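PDB 4XCB: oxidase/hydroxylase from Streptomyces hygroscopicus subsp. hygroscopicus, which catalyses an oxidative cyclization in orthosomycin (hygromycin B) biosynthesis, as a member of the 2-oxoglutarate-dependent oxygenase superfamily. Local coordinates for the interface of chains A and B. Coordinates in Å, arbitrary orientation; residue numbers count along the deposited sequence, not the author numbering. Chains: chain A/B, oxidase/hydroxylase.

Contact 1: the interface of chains A and B. Residues chain A 83, 133, 135; chain B 114, 117-120.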
# COMPACT_ATOMS: atom_id res chain seq x y z
N ASN A 83 15.85 8.55 0.94
CA ASN A 83 15.13 9.79 0.65
C ASN A 83 14.53 10.45 1.91
O ASN A 83 13.38 10.92 1.92
CB ASN A 83 14.06 9.54 -0.41
CG ASN A 83 14.65 9.45 -1.80
OD1 ASN A 83 15.24 10.42 -2.29
ND2 ASN A 83 14.50 8.29 -2.45
N LYS A 133 9.92 8.19 -5.89
CA LYS A 133 11.01 7.99 -4.94
C LYS A 133 10.78 6.78 -4.06
O LYS A 133 9.67 6.56 -3.56
CB LYS A 133 11.17 9.23 -4.06
CG LYS A 133 11.69 10.44 -4.83
CD LYS A 133 12.09 11.55 -3.87
CE LYS A 133 12.68 12.75 -4.61
NZ LYS A 133 11.70 13.37 -5.54
N TYR A 135 11.40 5.02 -0.46
CA TYR A 135 11.59 5.40 0.93
C TYR A 135 11.85 4.14 1.76
O TYR A 135 10.92 3.51 2.24
CB TYR A 135 10.36 6.16 1.45
CG TYR A 135 10.15 7.48 0.76
CD1 TYR A 135 10.83 8.63 1.18
CD2 TYR A 135 9.27 7.60 -0.31
CE1 TYR A 135 10.63 9.86 0.56
CE2 TYR A 135 9.06 8.83 -0.94
CZ TYR A 135 9.75 9.95 -0.50
OH TYR A 135 9.58 11.17 -1.12
N LEU B 114 14.92 18.96 0.51
CA LEU B 114 16.24 18.58 1.00
C LEU B 114 17.32 19.22 0.13
O LEU B 114 18.43 18.70 0.01
CB LEU B 114 16.39 17.06 1.03
CG LEU B 114 15.35 16.32 1.87
CD1 LEU B 114 15.50 14.81 1.74
CD2 LEU B 114 15.44 16.77 3.32
N ARG B 117 16.70 17.70 -3.61
CA ARG B 117 15.48 16.99 -3.96
C ARG B 117 14.35 17.38 -3.04
O ARG B 117 14.57 17.96 -1.98
CB ARG B 117 15.70 15.48 -3.89
CG ARG B 117 15.81 14.94 -2.47
CD ARG B 117 16.45 13.57 -2.44
NE ARG B 117 17.86 13.61 -2.83
CZ ARG B 117 18.57 12.53 -3.16
NH1 ARG B 117 18.00 11.34 -3.16
NH2 ARG B 117 19.84 12.65 -3.52
N GLN B 118 13.14 17.03 -3.44
CA GLN B 118 11.96 17.28 -2.62
C GLN B 118 11.30 15.95 -2.32
O GLN B 118 11.14 15.12 -3.21
CB GLN B 118 11.01 18.22 -3.33
CG GLN B 118 9.77 18.58 -2.57
CD GLN B 118 8.80 19.33 -3.46
OE1 GLN B 118 8.10 18.73 -4.28
NE2 GLN B 118 8.80 20.65 -3.35
N VAL B 119 10.93 15.73 -1.06
CA VAL B 119 10.34 14.45 -0.68
C VAL B 119 8.95 14.65 -0.10
O VAL B 119 8.63 15.72 0.40
CB VAL B 119 11.23 13.68 0.32
CG1 VAL B 119 12.56 13.35 -0.33
CG2 VAL B 119 11.43 14.46 1.64
N GLY B 120 8.13 13.61 -0.17
CA GLY B 120 6.72 13.75 0.15
C GLY B 120 6.24 12.64 1.06
O GLY B 120 5.05 12.41 1.18
O HOH W 1 12.62 15.99 -6.22
O HOH W 2 8.98 13.52 -5.06

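Contact 2: the interface of chains A and B. Residues chain A 84, 128, 135-137, 231; chain B 123-124.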
# COMPACT_ATOMS: atom_id res chain seq x y z
N GLN A 84 15.33 10.46 2.97
CA GLN A 84 15.03 11.16 4.23
C GLN A 84 16.30 11.86 4.69
O GLN A 84 17.40 11.45 4.28
CB GLN A 84 14.58 10.18 5.32
CG GLN A 84 13.38 9.36 4.96
CD GLN A 84 12.09 10.14 5.17
OE1 GLN A 84 11.60 10.29 6.28
NE2 GLN A 84 11.51 10.60 4.07
N THR A 128 8.45 2.01 1.58
CA THR A 128 7.38 2.38 0.67
C THR A 128 7.93 3.13 -0.54
O THR A 128 9.14 3.22 -0.75
CB THR A 128 6.32 3.22 1.43
OG1 THR A 128 5.15 3.41 0.64
CG2 THR A 128 6.87 4.56 1.82
N TYR A 135 11.40 5.02 -0.46
CA TYR A 135 11.59 5.40 0.93
C TYR A 135 11.85 4.14 1.76
O TYR A 135 10.92 3.51 2.24
CB TYR A 135 10.36 6.16 1.45
CG TYR A 135 10.15 7.48 0.76
CD1 TYR A 135 10.83 8.63 1.18
CD2 TYR A 135 9.27 7.60 -0.31
CE1 TYR A 135 10.63 9.86 0.56
CE2 TYR A 135 9.06 8.83 -0.94
CZ TYR A 135 9.75 9.95 -0.50
OH TYR A 135 9.58 11.17 -1.12
N CYS A 136 13.12 3.76 1.90
CA CYS A 136 13.49 2.61 2.73
C CYS A 136 14.18 3.09 3.98
O CYS A 136 15.20 3.76 3.90
CB CYS A 136 14.41 1.65 1.98
SG CYS A 136 13.79 1.17 0.36
N PRO A 137 13.63 2.76 5.15
CA PRO A 137 14.17 3.40 6.35
C PRO A 137 15.48 2.79 6.87
O PRO A 137 16.15 3.45 7.67
CB PRO A 137 13.05 3.23 7.37
CG PRO A 137 12.36 1.99 6.95
CD PRO A 137 12.43 1.96 5.45
N PHE A 231 15.66 10.30 12.82
CA PHE A 231 14.90 9.97 14.03
C PHE A 231 15.05 8.50 14.42
O PHE A 231 14.44 8.07 15.39
CB PHE A 231 13.42 10.32 13.86
CG PHE A 231 12.81 9.80 12.59
CD1 PHE A 231 12.74 10.59 11.46
CD2 PHE A 231 12.32 8.51 12.54
CE1 PHE A 231 12.19 10.11 10.29
CE2 PHE A 231 11.77 8.02 11.37
CZ PHE A 231 11.71 8.82 10.24
N LEU B 123 8.94 9.33 7.15
CA LEU B 123 8.83 7.95 7.62
C LEU B 123 8.56 7.86 9.13
O LEU B 123 8.24 6.79 9.64
CB LEU B 123 10.07 7.14 7.24
CG LEU B 123 10.21 6.97 5.73
CD1 LEU B 123 11.39 6.09 5.49
CD2 LEU B 123 8.95 6.35 5.14
N SER B 124 8.66 8.97 9.85
CA SER B 124 8.32 8.94 11.27
C SER B 124 6.82 8.85 11.54
O SER B 124 6.41 8.51 12.65
CB SER B 124 8.88 10.17 11.98
OG SER B 124 8.22 11.35 11.54

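Contact 1: the interface of chains A and B
A:Tyr135, A:Lys133 and A:Asn83 pack around B:Val119 where a short strand of chain B, residues 118-119, meets chain A. The tight part centres on this valine. B:Val119 CB lies at the edge of the A:Tyr135 ring, in the ring plane, 3.9 Å from A:Tyr135 CE1. B:Val119 CG1 faces both other side chains, 4.0 Å from A:Lys133 CD and 4.1 Å from A:Asn83 CB. The phenol oxygen of A:Tyr135 reaches past the valine and accepts a nearly straight hydrogen bond from the backbone amide of the next residue, with A:Tyr135 OH 3.0 Å from B:Gly120 N. A:Lys133 runs extended across B:Val119 and bends only at its end (chi4 62°). That turn carries the side-chain nitrogen to a backbone carbonyl, with A:Lys133 NZ 3.0 Å from B:Gln118 O, nearly along the C=O axis. With an alanine in place of A:Lys133, the B:Gln118 carbonyl would probably lose its direct bond to chain A, and a gap would open beside B:Val119. The looser side is watery. A:Lys133 NZ also binds water 1 and water 2; water 1 bonds to B:Gln118 N, and water 2 to B:Gln118 O. On the other flank B:Arg117 bends at chi3 (68°) and holds A:Asn83 through one guanidinium nitrogen, with B:Arg117 NH1 3.0 Å from A:Asn83 OD1. The oxygen lies in the guanidinium plane, but the nitrogen is tilted 35° from the amide carbonyl plane. In this two-fold interface the patch fastens the strand 118-119 of one copy to the other, and may help hold a dimer together.

Contact 2: the interface of chains A and B
B:Leu123 inserts its side chain between A:Pro137, A:Tyr135 and A:Gln84, and forms the apolar centre of the contact. Its CG is anti to its own carbonyl carbon (chi1 -66°), and the extended chi2 sends the two methyls toward chain A. B:Leu123 CD1 meets the proline ring, 3.8 Å from A:Pro137 CB. B:Leu123 CD2 turns to the base of the tyrosine side chain, 4.0 Å from A:Tyr135 CB. A:Thr128 contributes its methyl at the margin beyond CD2. The branch point of the leucine rests against the amide end of the glutamine, with B:Leu123 CG 3.7 Å from A:Gln84 CD. Farther out, A:Phe231 packs against the backbone turn of chain B. B:Ser124 CB sits over one face of the phenyl ring, above its centre, in a CH-pi contact 3.5 Å from the centroid. B:Leu123 CB comes to the same ring from a different side, at the edge and in the ring plane, 3.8 Å from A:Phe231 CZ. The ring therefore holds two successive residues of chain B, one by its face and one by its rim. The polar rim lies at A:Gln84. This side chain bends at chi2 (-81°), which brings its amide against the backbone N and the side chain of B:Leu123. The side-chain carbonyl accepts the backbone N-H of B:Leu123. The bond is almost straight at the hydrogen, yet the donor stands 45° out of the carbonyl plane, with B:Leu123 N 3.0 Å from A:Gln84 OE1.

The centres of the C-alpha atoms of contact 1 and contact 2 are about 10 Å apart, and the two contacts share A:Tyr135, the last residue of strand 133-135. Its ring and hydroxyl serve contact 1, while its CB methylene serves contact 2. Neighbouring residues of chain A, A:Asn83 and A:Gln84, follow helix 72-82 and supply one contact each. On chain B the partners come from one stretch, residues 114 to 124, so a single segment is held at successive points. The two-fold symmetry repeats both contacts with the chains exchanged. Together they may support a dimer within the deposited assembly of four copies.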